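Local coordinates for Arf-GAP with coiled-coil, ANK repeat and PH domain-containing protein 2 (Homo sapiens, PDB 6IF3) that stimulates GTP hydrolysis by the small GTPase ARF6 and needs its ankyrin repeats, the part held by this chain, to interact with RAB35, at residues 13-18 / 36-41; 48-53 / 73-78; 102-107 / 128-133. All coordinates share one frame; numbering follows the deposited sequence. Where two conformers were deposited one is given.

All three contacts join a helix to a loop that follows a helix pair, and each is mostly buried, yet their chemistry differs. Contact 1, near the N-terminal end of the stack, is built on an aromatic pair with an asparagine amide laid over one ring. Contact 2, closer to the middle of the chain, is the smallest, one isoleucine methyl against a loop whose polar groups are engaged elsewhere. Contact 3 carries a side-chain to main-chain hydrogen bond between successive repeats, and its helix also meets another protein. Contacts 1 and 2 are neighbours, bridged from Asn37 O to Gln73 NE2, while Arg74 NH1 links contact 2 to Thr107 O of contact 3. Contacts 1 and 3 do not touch.

Contact 1 of 3, residues 13-18 / 36-41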
loop_
_atom_site.group_PDB
_atom_site.type_symbol
_atom_site.label_atom_id
_atom_site.label_comp_id
_atom_site.label_asym_id
_atom_site.label_seq_id
_atom_site.Cartn_x
_atom_site.Cartn_y
_atom_site.Cartn_z
ATOM N N GLN A 13 -18.416 19.209 -27.545
ATOM C CA GLN A 13 -17.934 20.429 -26.881
ATOM C C GLN A 13 -17.464 20.149 -25.464
ATOM O O GLN A 13 -16.431 20.659 -25.036
ATOM C CB GLN A 13 -19.038 21.508 -26.893
ATOM C CG GLN A 13 -19.312 22.064 -28.285
ATOM C CD GLN A 13 -20.464 23.047 -28.308
ATOM O OE1 GLN A 13 -21.371 22.974 -27.479
ATOM N NE2 GLN A 13 -20.424 23.986 -29.247
ATOM N N LEU A 14 -18.193 19.305 -24.743
ATOM C CA LEU A 14 -17.834 18.951 -23.382
ATOM C C LEU A 14 -16.533 18.173 -23.365
ATOM O O LEU A 14 -15.674 18.411 -22.514
ATOM C CB LEU A 14 -18.955 18.136 -22.734
ATOM C CG LEU A 14 -18.709 17.544 -21.349
ATOM C CD1 LEU A 14 -18.513 18.706 -20.342
ATOM C CD2 LEU A 14 -19.869 16.640 -20.985
ATOM N N TYR A 15 -16.417 17.227 -24.293
ATOM C CA TYR A 15 -15.241 16.378 -24.438
ATOM C C TYR A 15 -13.967 17.222 -24.624
ATOM O O TYR A 15 -12.931 16.974 -23.977
ATOM C CB TYR A 15 -15.492 15.458 -25.637
ATOM C CG TYR A 15 -14.424 14.487 -26.084
ATOM C CD1 TYR A 15 -14.423 13.161 -25.633
ATOM C CD2 TYR A 15 -13.469 14.846 -27.042
ATOM C CE1 TYR A 15 -13.512 12.243 -26.096
ATOM C CE2 TYR A 15 -12.519 13.926 -27.499
ATOM C CZ TYR A 15 -12.568 12.612 -27.040
ATOM O OH TYR A 15 -11.654 11.710 -27.458
ATOM N N ARG A 16 -14.038 18.192 -25.524
ATOM C CA ARG A 16 -12.893 19.057 -25.813
ATOM C C ARG A 16 -12.567 19.947 -24.623
ATOM O O ARG A 16 -11.401 20.145 -24.260
ATOM C CB ARG A 16 -13.193 19.916 -27.048
ATOM C CG ARG A 16 -13.241 19.083 -28.320
ATOM C CD ARG A 16 -13.637 19.888 -29.544
ATOM N NE ARG A 16 -13.340 19.079 -30.722
ATOM C CZ ARG A 16 -13.715 19.362 -31.969
ATOM N NH1 ARG A 16 -14.429 20.445 -32.227
ATOM N NH2 ARG A 16 -13.373 18.541 -32.955
ATOM N N ALA A 17 -13.603 20.511 -24.011
ATOM C CA ALA A 17 -13.382 21.461 -22.924
ATOM C C ALA A 17 -12.800 20.763 -21.699
ATOM O O ALA A 17 -12.122 21.393 -20.891
ATOM C CB ALA A 17 -14.700 22.186 -22.587
ATOM N N SER A 18 -13.068 19.462 -21.552
ATOM C CA SER A 18 -12.558 18.699 -20.404
ATOM C C SER A 18 -11.054 18.548 -20.460
ATOM O O SER A 18 -10.370 18.700 -19.436
ATOM C CB SER A 18 -13.212 17.318 -20.358
ATOM O OG SER A 18 -14.619 17.445 -20.177
ATOM N N VAL A 36 -22.863 13.836 -19.939
ATOM C CA VAL A 36 -21.605 13.839 -19.217
ATOM C C VAL A 36 -20.808 12.537 -19.486
ATOM O O VAL A 36 -19.581 12.509 -19.298
ATOM C CB VAL A 36 -21.877 14.039 -17.711
ATOM C CG1 VAL A 36 -22.629 12.819 -17.109
ATOM C CG2 VAL A 36 -20.612 14.392 -16.949
ATOM N N ASN A 37 -21.506 11.488 -19.946
ATOM C CA ASN A 37 -20.890 10.199 -20.258
ATOM C C ASN A 37 -20.804 9.931 -21.764
ATOM O O ASN A 37 -20.646 8.782 -22.200
ATOM C CB ASN A 37 -21.667 9.075 -19.556
ATOM C CG ASN A 37 -21.504 9.123 -18.059
ATOM O OD1 ASN A 37 -20.375 9.211 -17.543
ATOM N ND2 ASN A 37 -22.621 9.070 -17.338
ATOM N N TRP A 38 -20.874 11.010 -22.541
ATOM C CA TRP A 38 -20.777 10.925 -23.995
ATOM C C TRP A 38 -19.518 10.177 -24.416
ATOM O O TRP A 38 -18.447 10.393 -23.848
ATOM C CB TRP A 38 -20.781 12.324 -24.578
ATOM C CG TRP A 38 -20.792 12.353 -26.105
ATOM C CD1 TRP A 38 -21.876 12.124 -26.910
ATOM C CD2 TRP A 38 -19.702 12.677 -26.980
ATOM N NE1 TRP A 38 -21.519 12.274 -28.228
ATOM C CE2 TRP A 38 -20.196 12.622 -28.298
ATOM C CE3 TRP A 38 -18.359 13.016 -26.776
ATOM C CZ2 TRP A 38 -19.392 12.876 -29.415
ATOM C CZ3 TRP A 38 -17.563 13.279 -27.900
ATOM C CH2 TRP A 38 -18.088 13.214 -29.189
ATOM N N ALA A 39 -19.666 9.262 -25.362
ATOM C CA ALA A 39 -18.529 8.508 -25.917
ATOM C C ALA A 39 -18.250 8.964 -27.338
ATOM O O ALA A 39 -19.165 9.011 -28.186
ATOM C CB ALA A 39 -18.811 7.025 -25.871
ATOM N N ASN A 40 -16.989 9.289 -27.615
ATOM C CA ASN A 40 -16.591 9.763 -28.938
ATOM C C ASN A 40 -16.285 8.570 -29.822
ATOM O O ASN A 40 -15.226 7.960 -29.697
ATOM C CB ASN A 40 -15.370 10.678 -28.823
ATOM C CG ASN A 40 -15.041 11.384 -30.132
ATOM O OD1 ASN A 40 -15.358 10.907 -31.227
ATOM N ND2 ASN A 40 -14.392 12.534 -30.022
ATOM N N SER A 41 -17.214 8.213 -30.717
ATOM C CA SER A 41 -17.045 7.033 -31.555
ATOM C C SER A 41 -15.893 7.168 -32.537
ATOM O O SER A 41 -15.417 6.179 -33.064
ATOM C CB SER A 41 -18.335 6.738 -32.311
ATOM O OG SER A 41 -18.584 7.764 -33.248
#
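Tyr15 meets Trp38 in an offset edge-to-face pair: the edge of the indole is directed at the face of the phenol ring, the six-membered rings having centroids 5.6 Å apart and planes at 83°. The indole corner leads, with Trp38 CZ3 3.8 Å from Tyr15 CB and about as near to CG. Asn40 lies over a face of the same phenol ring. Its ND2 is 3.4 Å from Tyr15 CE2, displaced toward the rim, with the amide plane turned 67° from the ring. Behind the amide, Asn40 CB makes an off-centre CH-pi contact, 4.1 Å from the centroid of the Tyr15 ring. With CG anti to the backbone N (chi1 178°), the tyrosine side chain leaves the helix toward the 36-41 loop, which is what lets one ring serve both Trp38 and Asn40. One helix position earlier, Leu14 lays CD2 against the main chain, 3.7 Å from Val36 CA.

Further out, the polar ends are fixed by other partners. Tyr15 OH is hydrogen-bonded to Glu43 OE2, while Asn40 OD1 accepts from Glu42 N, which steadies the amide above the ring. On the helix, Leu14 O receives Ser18 OG at 2.7 Å as well as Ser18 N, the two arriving from opposite faces of the carbonyl plane. Leu14 also packs on Met26 of helix 23-31 and on Pro48 of helix 48-55. The contact thus joins helix 10-19 to the loop leading from helix 23-31 into the first annotated ankyrin repeat, where Asn40 is paired with Ala46 through backbone hydrogen bonding. Across this joint the segments are held by ring, CH-pi and apolar packing, and hydrogen bonding serves to orient the groups that pack.

Contact 2 of 3, residues 48-53 / 73-78; sequences PLIQAV and QRDVQG
Asp75, whose CB packs on Ile50, has a carboxylate oxygen gripped by the loop's own backbone: OD1 accepts a hydrogen bond from Arg79 N and a weak one from Gln77 N, at 3.0 Å with an N-H...O angle of 129°. The other oxygen, OD2, is bonded to His84 NE2 on helix 81-88. The torsion chi1 of 62° sets Asp75 CG between its own backbone N and carbonyl carbon, folding the carboxylate over the turn that follows. That turn, type I from Asp75 to Gly78, is closed by Gly78 N donating to Asp75 O at 2.8 Å. Gly78, at a positive phi, also offers its carbonyl to Arg74: NH1 reaches Gly78 O at 2.9 Å, with the oxygen tilted 22° from the guanidinium plane, and the same NH1 bonds to Thr107 O in the next loop.

Against this polar loop the helix brings a single aliphatic arm. Ile50 CG1 stands anti to the carbonyl carbon and the chain runs on extended, carrying CD1 to 3.9 Å from Asp75 N and 4.0 Å from Asp75 CB. The two side chains cross at about a right angle. CD1 also comes within 4.2 Å of Gln73 O, and Ile50 touches His84, the residue that Asp75 holds.

Thr47 to Ile50 read TPLI, where the ankyrin consensus has TPLH, and Thr47 OG1 is hydrogen-bonded to Ile50 N. The 73-78 segment forms the link from the first annotated repeat to the next. The chemistry is therefore divided: polar bonds shape the loop and fix Asp75, while its meeting with helix 48-55 is pure van der Waals contact through one methyl group.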
loop_
_atom_site.group_PDB
_atom_site.type_symbol
_atom_site.label_atom_id
_atom_site.label_comp_id
_atom_site.label_asym_id
_atom_site.label_seq_id
_atom_site.Cartn_x
_atom_site.Cartn_y
_atom_site.Cartn_z
ATOM N N PRO A 48 -15.653 12.408 -21.695
ATOM C CA PRO A 48 -15.186 13.631 -21.025
ATOM C C PRO A 48 -14.295 13.340 -19.832
ATOM O O PRO A 48 -13.289 14.049 -19.698
ATOM C CB PRO A 48 -16.512 14.337 -20.620
ATOM C CG PRO A 48 -17.487 13.898 -21.751
ATOM C CD PRO A 48 -17.107 12.447 -21.970
ATOM N N LEU A 49 -14.603 12.322 -19.041
ATOM C CA LEU A 49 -13.792 12.115 -17.846
ATOM C C LEU A 49 -12.444 11.576 -18.247
ATOM O O LEU A 49 -11.431 11.960 -17.629
ATOM C CB LEU A 49 -14.503 11.205 -16.862
ATOM C CG LEU A 49 -13.806 10.948 -15.530
ATOM C CD1 LEU A 49 -13.454 12.283 -14.835
ATOM C CD2 LEU A 49 -14.723 10.101 -14.628
ATOM N N ILE A 50 -12.381 10.739 -19.283
ATOM C CA ILE A 50 -11.074 10.320 -19.761
ATOM C C ILE A 50 -10.294 11.538 -20.318
ATOM O O ILE A 50 -9.092 11.652 -20.077
ATOM C CB ILE A 50 -11.189 9.179 -20.806
ATOM C CG1 ILE A 50 -11.575 7.884 -20.088
ATOM C CG2 ILE A 50 -9.912 9.026 -21.593
ATOM C CD1 ILE A 50 -11.964 6.768 -21.036
ATOM N N GLN A 51 -10.960 12.451 -21.028
ATOM C CA GLN A 51 -10.274 13.662 -21.474
ATOM C C GLN A 51 -9.767 14.497 -20.305
ATOM O O GLN A 51 -8.711 15.119 -20.405
ATOM C CB GLN A 51 -11.201 14.513 -22.362
ATOM C CG GLN A 51 -11.418 13.817 -23.744
ATOM C CD GLN A 51 -10.121 13.684 -24.525
ATOM O OE1 GLN A 51 -9.385 14.653 -24.691
ATOM N NE2 GLN A 51 -9.833 12.487 -24.992
ATOM N N ALA A 52 -10.527 14.526 -19.207
ATOM C CA ALA A 52 -10.113 15.290 -18.015
ATOM C C ALA A 52 -8.848 14.696 -17.431
ATOM O O ALA A 52 -7.932 15.420 -17.005
ATOM C CB ALA A 52 -11.210 15.305 -16.978
ATOM N N VAL A 53 -8.775 13.372 -17.460
ATOM C CA VAL A 53 -7.574 12.680 -16.963
ATOM C C VAL A 53 -6.373 13.049 -17.840
ATOM O O VAL A 53 -5.316 13.499 -17.351
ATOM C CB VAL A 53 -7.786 11.160 -16.947
ATOM C CG1 VAL A 53 -6.413 10.437 -16.719
ATOM C CG2 VAL A 53 -8.810 10.788 -15.863
ATOM N N GLN A 73 -16.591 4.276 -16.425
ATOM C CA GLN A 73 -16.939 4.025 -17.827
ATOM C C GLN A 73 -15.677 3.928 -18.663
ATOM O O GLN A 73 -14.789 4.805 -18.587
ATOM C CB GLN A 73 -17.858 5.123 -18.389
ATOM C CG GLN A 73 -18.306 4.825 -19.832
ATOM C CD GLN A 73 -19.291 5.843 -20.308
ATOM O OE1 GLN A 73 -20.111 6.328 -19.521
ATOM N NE2 GLN A 73 -19.195 6.216 -21.575
ATOM N N ARG A 74 -15.613 2.888 -19.482
ATOM C CA ARG A 74 -14.404 2.554 -20.237
ATOM C C ARG A 74 -14.420 3.024 -21.673
ATOM O O ARG A 74 -15.497 3.088 -22.314
ATOM C CB ARG A 74 -14.207 1.020 -20.250
ATOM C CG ARG A 74 -14.306 0.353 -18.872
ATOM C CD ARG A 74 -14.516 -1.114 -19.047
ATOM N NE ARG A 74 -14.730 -1.893 -17.829
ATOM C CZ ARG A 74 -13.870 -2.813 -17.381
ATOM N NH1 ARG A 74 -12.729 -2.986 -18.028
ATOM N NH2 ARG A 74 -14.162 -3.576 -16.321
ATOM N N ASP A 75 -13.221 3.272 -22.210
ATOM C CA ASP A 75 -13.081 3.410 -23.671
ATOM C C ASP A 75 -13.166 2.034 -24.349
ATOM O O ASP A 75 -13.383 0.995 -23.677
ATOM C CB ASP A 75 -11.782 4.139 -24.058
ATOM C CG ASP A 75 -10.520 3.409 -23.627
ATOM O OD1 ASP A 75 -10.547 2.172 -23.478
ATOM O OD2 ASP A 75 -9.466 4.094 -23.499
ATOM N N VAL A 76 -13.024 2.006 -25.677
ATOM C CA VAL A 76 -13.271 0.780 -26.404
ATOM C C VAL A 76 -12.183 -0.279 -26.161
ATOM O O VAL A 76 -12.405 -1.454 -26.457
ATOM C CB VAL A 76 -13.470 1.089 -27.926
ATOM C CG1 VAL A 76 -12.161 1.277 -28.662
ATOM C CG2 VAL A 76 -14.345 0.006 -28.619
ATOM N N GLN A 77 -11.059 0.141 -25.567
ATOM C CA GLN A 77 -9.997 -0.788 -25.161
ATOM C C GLN A 77 -10.213 -1.298 -23.737
ATOM O O GLN A 77 -9.353 -1.998 -23.188
ATOM C CB GLN A 77 -8.624 -0.106 -25.266
ATOM C CG GLN A 77 -8.106 -0.023 -26.722
ATOM C CD GLN A 77 -8.686 1.150 -27.495
ATOM O OE1 GLN A 77 -9.004 2.190 -26.914
ATOM N NE2 GLN A 77 -8.817 0.986 -28.823
ATOM N N GLY A 78 -11.362 -0.939 -23.164
ATOM C CA GLY A 78 -11.754 -1.366 -21.822
ATOM C C GLY A 78 -11.084 -0.608 -20.694
ATOM O O GLY A 78 -11.068 -1.092 -19.538
#

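Contact 3 of 3, residues 102-107 / 128-133; sequences ANQHAT and TLLRLA
The loop backbone passes helix 124-141 at some distance, Gln104 and Leu130 being nearest at 7.5 Å between CA atoms, and it is the Gln104 side chain that spans the gap to Leu130. Gln104 CG sits between its backbone N and carbonyl carbon (chi1 72°), and beyond it the chain is extended, so the amide arrives beside the helix. There NE2 donates to Leu130 O at 3.0 Å in a nearly straight bond, 164° at the hydrogen. The acceptor lies within 4° of the glutamine amide plane, and the donor is tilted slightly from the plane of the carbonyl.

The amide has apolar neighbours too. OE1 is 3.7 Å from Leu130 CB, with Leu130 CD2 a similar distance away, and on the next helical turn Ala133 CB lies 3.7 Å from Gln104 NE2. Arg134 NE donates to OE1, so both ends of the buried amide are bonded and its flip is fixed. Without the Gln104 amide, as with an alanine here, Leu130 O is likely to lose this donor and Arg134 its acceptor, and a gap would probably open between loop and helix.

The segments belong to successive ankyrin repeats, the 102-107 loop closing the second annotated repeat and 128-133 lying on the second helix of the third. Leu130 also packs on Pro114 and Ala118 of that repeat's first helix. Next to Gln104 the loop is shaped by an Asx turn, in which Asn103 OD1 accepts from His105 N at 2.9 Å, and His105 NE2 is bonded to Glu137 OE1 farther along the helix. Thr128 and Leu132, elsewhere on the helix, pack against another protein's chain, consistent with the need for the ankyrin repeats in RAB35 binding.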
loop_
_atom_site.group_PDB
_atom_site.type_symbol
_atom_site.label_atom_id
_atom_site.label_comp_id
_atom_site.label_asym_id
_atom_site.label_seq_id
_atom_site.Cartn_x
_atom_site.Cartn_y
_atom_site.Cartn_z
ATOM N N ALA A 102 -14.188 4.206 -7.595
ATOM C CA ALA A 102 -13.677 3.567 -8.805
ATOM C C ALA A 102 -13.306 2.107 -8.573
ATOM O O ALA A 102 -12.737 1.743 -7.516
ATOM C CB ALA A 102 -12.485 4.324 -9.339
ATOM N N ASN A 103 -13.633 1.275 -9.556
ATOM C CA ASN A 103 -13.296 -0.158 -9.525
ATOM C C ASN A 103 -11.852 -0.398 -9.936
ATOM O O ASN A 103 -11.489 -0.316 -11.118
ATOM C CB ASN A 103 -14.249 -0.920 -10.449
ATOM C CG ASN A 103 -13.896 -2.370 -10.569
ATOM O OD1 ASN A 103 -13.215 -2.915 -9.701
ATOM N ND2 ASN A 103 -14.415 -3.037 -11.606
ATOM N N GLN A 104 -10.993 -0.642 -8.952
ATOM C CA GLN A 104 -9.582 -0.814 -9.286
ATOM C C GLN A 104 -9.280 -2.240 -9.709
ATOM O O GLN A 104 -8.155 -2.553 -10.088
ATOM C CB GLN A 104 -8.692 -0.414 -8.124
ATOM C CG GLN A 104 -8.704 -1.380 -6.932
ATOM C CD GLN A 104 -7.502 -1.146 -6.062
ATOM O OE1 GLN A 104 -6.381 -1.552 -6.398
ATOM N NE2 GLN A 104 -7.711 -0.455 -4.948
ATOM N N HIS A 105 -10.283 -3.107 -9.648
ATOM C CA HIS A 105 -10.108 -4.502 -10.075
ATOM C C HIS A 105 -10.363 -4.663 -11.584
ATOM O O HIS A 105 -10.011 -5.703 -12.152
ATOM C CB HIS A 105 -11.024 -5.398 -9.250
ATOM C CG HIS A 105 -10.739 -5.293 -7.785
ATOM N ND1 HIS A 105 -9.731 -6.007 -7.176
ATOM C CD2 HIS A 105 -11.251 -4.477 -6.834
ATOM C CE1 HIS A 105 -9.676 -5.679 -5.897
ATOM N NE2 HIS A 105 -10.588 -4.751 -5.665
ATOM N N ALA A 106 -10.954 -3.639 -12.199
ATOM C CA ALA A 106 -11.235 -3.660 -13.636
ATOM C C ALA A 106 -9.965 -3.919 -14.435
ATOM O O ALA A 106 -8.925 -3.296 -14.177
ATOM C CB ALA A 106 -11.872 -2.318 -14.070
ATOM N N THR A 107 -10.022 -4.845 -15.388
ATOM C CA THR A 107 -8.898 -5.021 -16.307
ATOM C C THR A 107 -9.288 -4.583 -17.701
ATOM O O THR A 107 -10.454 -4.699 -18.088
ATOM C CB THR A 107 -8.405 -6.465 -16.395
ATOM O OG1 THR A 107 -9.469 -7.330 -16.834
ATOM C CG2 THR A 107 -7.882 -6.966 -15.053
ATOM N N THR A 128 1.029 2.497 -3.491
ATOM C CA THR A 128 0.610 2.705 -2.099
ATOM C C THR A 128 -0.887 3.082 -1.994
ATOM O O THR A 128 -1.624 2.480 -1.198
ATOM C CB THR A 128 1.453 3.772 -1.425
ATOM O OG1 THR A 128 2.807 3.285 -1.324
ATOM C CG2 THR A 128 0.926 4.095 0.013
ATOM N N LEU A 129 -1.346 4.019 -2.812
ATOM C CA LEU A 129 -2.769 4.406 -2.802
ATOM C C LEU A 129 -3.665 3.215 -3.189
ATOM O O LEU A 129 -4.700 2.982 -2.546
ATOM C CB LEU A 129 -3.051 5.570 -3.760
ATOM C CG LEU A 129 -2.344 6.888 -3.408
ATOM C CD1 LEU A 129 -2.746 7.943 -4.463
ATOM C CD2 LEU A 129 -2.705 7.385 -1.998
ATOM N N LEU A 130 -3.292 2.484 -4.239
ATOM C CA LEU A 130 -4.097 1.341 -4.680
ATOM C C LEU A 130 -4.136 0.269 -3.595
ATOM O O LEU A 130 -5.207 -0.276 -3.326
ATOM C CB LEU A 130 -3.533 0.738 -5.985
ATOM C CG LEU A 130 -3.701 1.621 -7.224
ATOM C CD1 LEU A 130 -2.892 1.087 -8.415
ATOM C CD2 LEU A 130 -5.164 1.690 -7.644
ATOM N N ARG A 131 -2.996 -0.024 -2.959
ATOM C CA ARG A 131 -2.958 -1.074 -1.952
ATOM C C ARG A 131 -3.706 -0.657 -0.698
ATOM O O ARG A 131 -4.397 -1.463 -0.113
ATOM C CB ARG A 131 -1.514 -1.443 -1.611
ATOM C CG ARG A 131 -0.780 -2.104 -2.768
ATOM C CD ARG A 131 -0.377 -3.535 -2.474
ATOM N NE ARG A 131 0.150 -4.216 -3.657
ATOM C CZ ARG A 131 1.432 -4.526 -3.840
ATOM N NH1 ARG A 131 2.324 -4.214 -2.924
ATOM N NH2 ARG A 131 1.823 -5.151 -4.940
ATOM N N LEU A 132 -3.582 0.609 -0.293
ATOM C CA LEU A 132 -4.289 1.038 0.934
ATOM C C LEU A 132 -5.812 1.102 0.707
ATOM O O LEU A 132 -6.602 0.808 1.611
ATOM C CB LEU A 132 -3.753 2.371 1.435
ATOM C CG LEU A 132 -2.310 2.186 1.965
ATOM C CD1 LEU A 132 -1.839 3.454 2.631
ATOM C CD2 LEU A 132 -2.132 0.958 2.916
ATOM N N ALA A 133 -6.222 1.429 -0.520
ATOM C CA ALA A 133 -7.655 1.349 -0.845
ATOM C C ALA A 133 -8.162 -0.097 -0.830
ATOM O O ALA A 133 -9.296 -0.348 -0.405
ATOM C CB ALA A 133 -7.918 1.994 -2.188
#